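PDB 6VC6: 6-phospho-alpha-glucosidase from Merdibacter massiliensis, which probably hydrolyses the alpha-glucosidic bond of 6-phosphorylated alpha-glucosides, working with NAD and a manganese ion as in other family 4 glycoside hydrolases. Local coordinates for residues E95-S100 and D280-D285. Numbering follows the deposited sequence.
Sequences EDEHIS and DYTRAD. With G6P (6-O-phosphono-alpha-D-glucopyranose), chain F.
At the phosphate end of the sugar-phosphate pocket, E97 and H98 of helix 89-102 receive the N-terminus of helix 283-289, the first turn of which carries the ligand-binding R283. E97 OE1 takes two bonds from the start of that helix: the N-cap hydroxyl T282 OG1 gives its proton at 2.8 Å, nearly in line with the CD-OE1 bond of E97, and A284 N arrives on the syn lone pair at 2.9 Å. The chain of E97 runs extended beyond CG (chi2 162°), which carries the carboxylate past T282 CB to the helix start. Shortening E97 to an alanine is likely to leave A284 N and the T282 hydroxyl without this acceptor, and R93, salt-bridged to OE2, without that partner. H98 NE2 points in its ring plane at the syn lone pair of D285 OD2, 3.1 Å away and almost straight (176°), the ring perpendicular to the carboxylate. T282 N reaches the anti lone pair of the same D285 OD2 at 3.0 Å, while T282 CG2 rests 3.5 Å from H98 CD2. R283, alongside E97 and pointing the same way, bends at chi2 (58°) and sends NE to O2P of G6P at 3.0 Å and NH2 to O3P. Around this joint, R94 of helix 89-102 forms a salt bridge with D285 OD1, W241 of helix 239-246 touches R283, and helices 113-136 and 419-432 pack against D96 and I99, respectively.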
loop_
_atom_site.group_PDB
_atom_site.type_symbol
_atom_site.label_atom_id
_atom_site.label_comp_id
_atom_site.label_asym_id
_atom_site.label_seq_id
_atom_site.Cartn_x
_atom_site.Cartn_y
_atom_site.Cartn_z
ATOM N N GLU A 95 -18.439 -1.967 -2.163
ATOM C CA GLU A 95 -19.149 -1.192 -3.177
ATOM C C GLU A 95 -18.242 -0.863 -4.356
ATOM O O GLU A 95 -18.694 -0.850 -5.507
ATOM C CB GLU A 95 -19.712 0.089 -2.560
ATOM C CG GLU A 95 -20.725 -0.143 -1.450
ATOM C CD GLU A 95 -22.091 -0.536 -1.979
ATOM O OE1 GLU A 95 -22.372 -0.264 -3.165
ATOM O OE2 GLU A 95 -22.886 -1.112 -1.207
ATOM N N ASP A 96 -16.962 -0.587 -4.088
ATOM C CA ASP A 96 -16.013 -0.342 -5.169
ATOM C C ASP A 96 -15.915 -1.547 -6.096
ATOM O O ASP A 96 -15.910 -1.400 -7.324
ATOM C CB ASP A 96 -14.635 -0.009 -4.595
ATOM C CG ASP A 96 -14.619 1.294 -3.819
ATOM O OD1 ASP A 96 -15.517 2.135 -4.036
ATOM O OD2 ASP A 96 -13.704 1.474 -2.989
ATOM N N GLU A 97 -15.842 -2.749 -5.525
ATOM C CA GLU A 97 -15.643 -3.945 -6.333
ATOM C C GLU A 97 -16.936 -4.398 -7.000
ATOM O O GLU A 97 -16.928 -4.769 -8.179
ATOM C CB GLU A 97 -15.062 -5.063 -5.465
ATOM C CG GLU A 97 -13.581 -4.905 -5.145
ATOM C CD GLU A 97 -13.167 -5.751 -3.955
ATOM O OE1 GLU A 97 -14.050 -6.409 -3.370
ATOM O OE2 GLU A 97 -11.967 -5.766 -3.604
ATOM N N HIS A 98 -18.053 -4.368 -6.269
ATOM C CA HIS A 98 -19.307 -4.889 -6.806
ATOM C C HIS A 98 -19.803 -4.046 -7.975
ATOM O O HIS A 98 -20.151 -4.579 -9.036
ATOM C CB HIS A 98 -20.368 -4.947 -5.704
ATOM C CG HIS A 98 -20.346 -6.215 -4.908
ATOM N ND1 HIS A 98 -21.400 -7.104 -4.895
ATOM C CD2 HIS A 98 -19.397 -6.743 -4.100
ATOM C CE1 HIS A 98 -21.100 -8.126 -4.112
ATOM N NE2 HIS A 98 -19.890 -7.931 -3.617
ATOM N N ILE A 99 -19.833 -2.725 -7.799
ATOM C CA ILE A 99 -20.434 -1.852 -8.803
ATOM C C ILE A 99 -19.623 -1.870 -10.094
ATOM O O ILE A 99 -20.186 -1.866 -11.195
ATOM C CB ILE A 99 -20.590 -0.430 -8.237
ATOM C CG1 ILE A 99 -21.577 -0.441 -7.066
ATOM C CG2 ILE A 99 -21.048 0.536 -9.319
ATOM C CD1 ILE A 99 -21.578 0.823 -6.237
ATOM N N SER A 100 -18.293 -1.900 -9.983
ATOM C CA SER A 100 -17.456 -1.978 -11.178
ATOM C C SER A 100 -17.710 -3.274 -11.939
ATOM O O SER A 100 -17.897 -3.264 -13.162
ATOM C CB SER A 100 -15.980 -1.860 -10.795
ATOM O OG SER A 100 -15.711 -0.624 -10.156
ATOM N N ASP A 280 -20.483 -11.118 -7.562
ATOM C CA ASP A 280 -21.349 -11.121 -6.390
ATOM C C ASP A 280 -20.638 -11.538 -5.108
ATOM O O ASP A 280 -21.180 -11.315 -4.020
ATOM C CB ASP A 280 -22.557 -12.035 -6.631
ATOM C CG ASP A 280 -23.557 -11.432 -7.600
ATOM O OD1 ASP A 280 -24.011 -10.295 -7.354
ATOM O OD2 ASP A 280 -23.887 -12.090 -8.609
ATOM N N TYR A 281 -19.453 -12.137 -5.203
ATOM C CA TYR A 281 -18.622 -12.453 -4.040
ATOM C C TYR A 281 -17.202 -12.010 -4.375
ATOM O O TYR A 281 -16.480 -12.708 -5.094
ATOM C CB TYR A 281 -18.680 -13.936 -3.688
ATOM C CG TYR A 281 -18.020 -14.266 -2.367
ATOM C CD1 TYR A 281 -18.672 -14.025 -1.164
ATOM C CD2 TYR A 281 -16.744 -14.812 -2.322
ATOM C CE1 TYR A 281 -18.073 -14.323 0.045
ATOM C CE2 TYR A 281 -16.137 -15.113 -1.118
ATOM C CZ TYR A 281 -16.805 -14.866 0.063
ATOM O OH TYR A 281 -16.205 -15.162 1.266
ATOM N N THR A 282 -16.803 -10.855 -3.853
ATOM C CA THR A 282 -15.565 -10.207 -4.250
ATOM C C THR A 282 -14.490 -10.379 -3.179
ATOM O O THR A 282 -14.696 -11.016 -2.143
ATOM C CB THR A 282 -15.816 -8.727 -4.540
ATOM O OG1 THR A 282 -16.251 -8.072 -3.342
ATOM C CG2 THR A 282 -16.883 -8.571 -5.612
ATOM N N ARG A 283 -13.320 -9.791 -3.445
ATOM C CA ARG A 283 -12.192 -9.914 -2.526
ATOM C C ARG A 283 -12.497 -9.263 -1.183
ATOM O O ARG A 283 -12.056 -9.751 -0.135
ATOM C CB ARG A 283 -10.941 -9.298 -3.155
ATOM C CG ARG A 283 -9.724 -9.255 -2.243
ATOM C CD ARG A 283 -9.328 -10.642 -1.760
ATOM N NE ARG A 283 -8.231 -10.585 -0.796
ATOM C CZ ARG A 283 -7.821 -11.616 -0.066
ATOM N NH1 ARG A 283 -8.416 -12.794 -0.185
ATOM N NH2 ARG A 283 -6.814 -11.469 0.786
ATOM N N ALA A 284 -13.250 -8.160 -1.191
ATOM C CA ALA A 284 -13.657 -7.537 0.064
ATOM C C ALA A 284 -14.488 -8.495 0.905
ATOM O O ALA A 284 -14.377 -8.511 2.137
ATOM C CB ALA A 284 -14.433 -6.250 -0.209
ATOM N N ASP A 285 -15.324 -9.310 0.255
ATOM C CA ASP A 285 -16.068 -10.334 0.979
ATOM C C ASP A 285 -15.141 -11.435 1.483
ATOM O O ASP A 285 -15.358 -11.988 2.568
ATOM C CB ASP A 285 -17.162 -10.918 0.086
ATOM C CG ASP A 285 -18.169 -9.877 -0.359
ATOM O OD1 ASP A 285 -18.752 -9.199 0.515
ATOM O OD2 ASP A 285 -18.379 -9.734 -1.582
HETATM C C1 G6P F . -1.013 -6.108 -1.883
HETATM C C2 G6P F . -0.716 -4.602 -1.887
HETATM C C3 G6P F . -1.598 -3.785 -0.960
HETATM C C4 G6P F . -3.017 -4.295 -1.056
HETATM C C5 G6P F . -3.037 -5.687 -0.454
HETATM C C6 G6P F . -4.421 -6.296 -0.629
HETATM O O1 G6P F . 0.183 -6.828 -1.553
HETATM O O2 G6P F . 0.657 -4.390 -1.532
HETATM O O3 G6P F . -1.552 -2.398 -1.311
HETATM O O4 G6P F . -3.885 -3.431 -0.318
HETATM O O5 G6P F . -2.103 -6.583 -1.068
HETATM O O6 G6P F . -4.625 -7.271 0.387
HETATM P P G6P F . -6.092 -7.869 0.661
HETATM O O1P G6P F . -6.711 -6.841 1.578
HETATM O O2P G6P F . -6.730 -7.953 -0.706
HETATM O O3P G6P F . -5.822 -9.215 1.291
#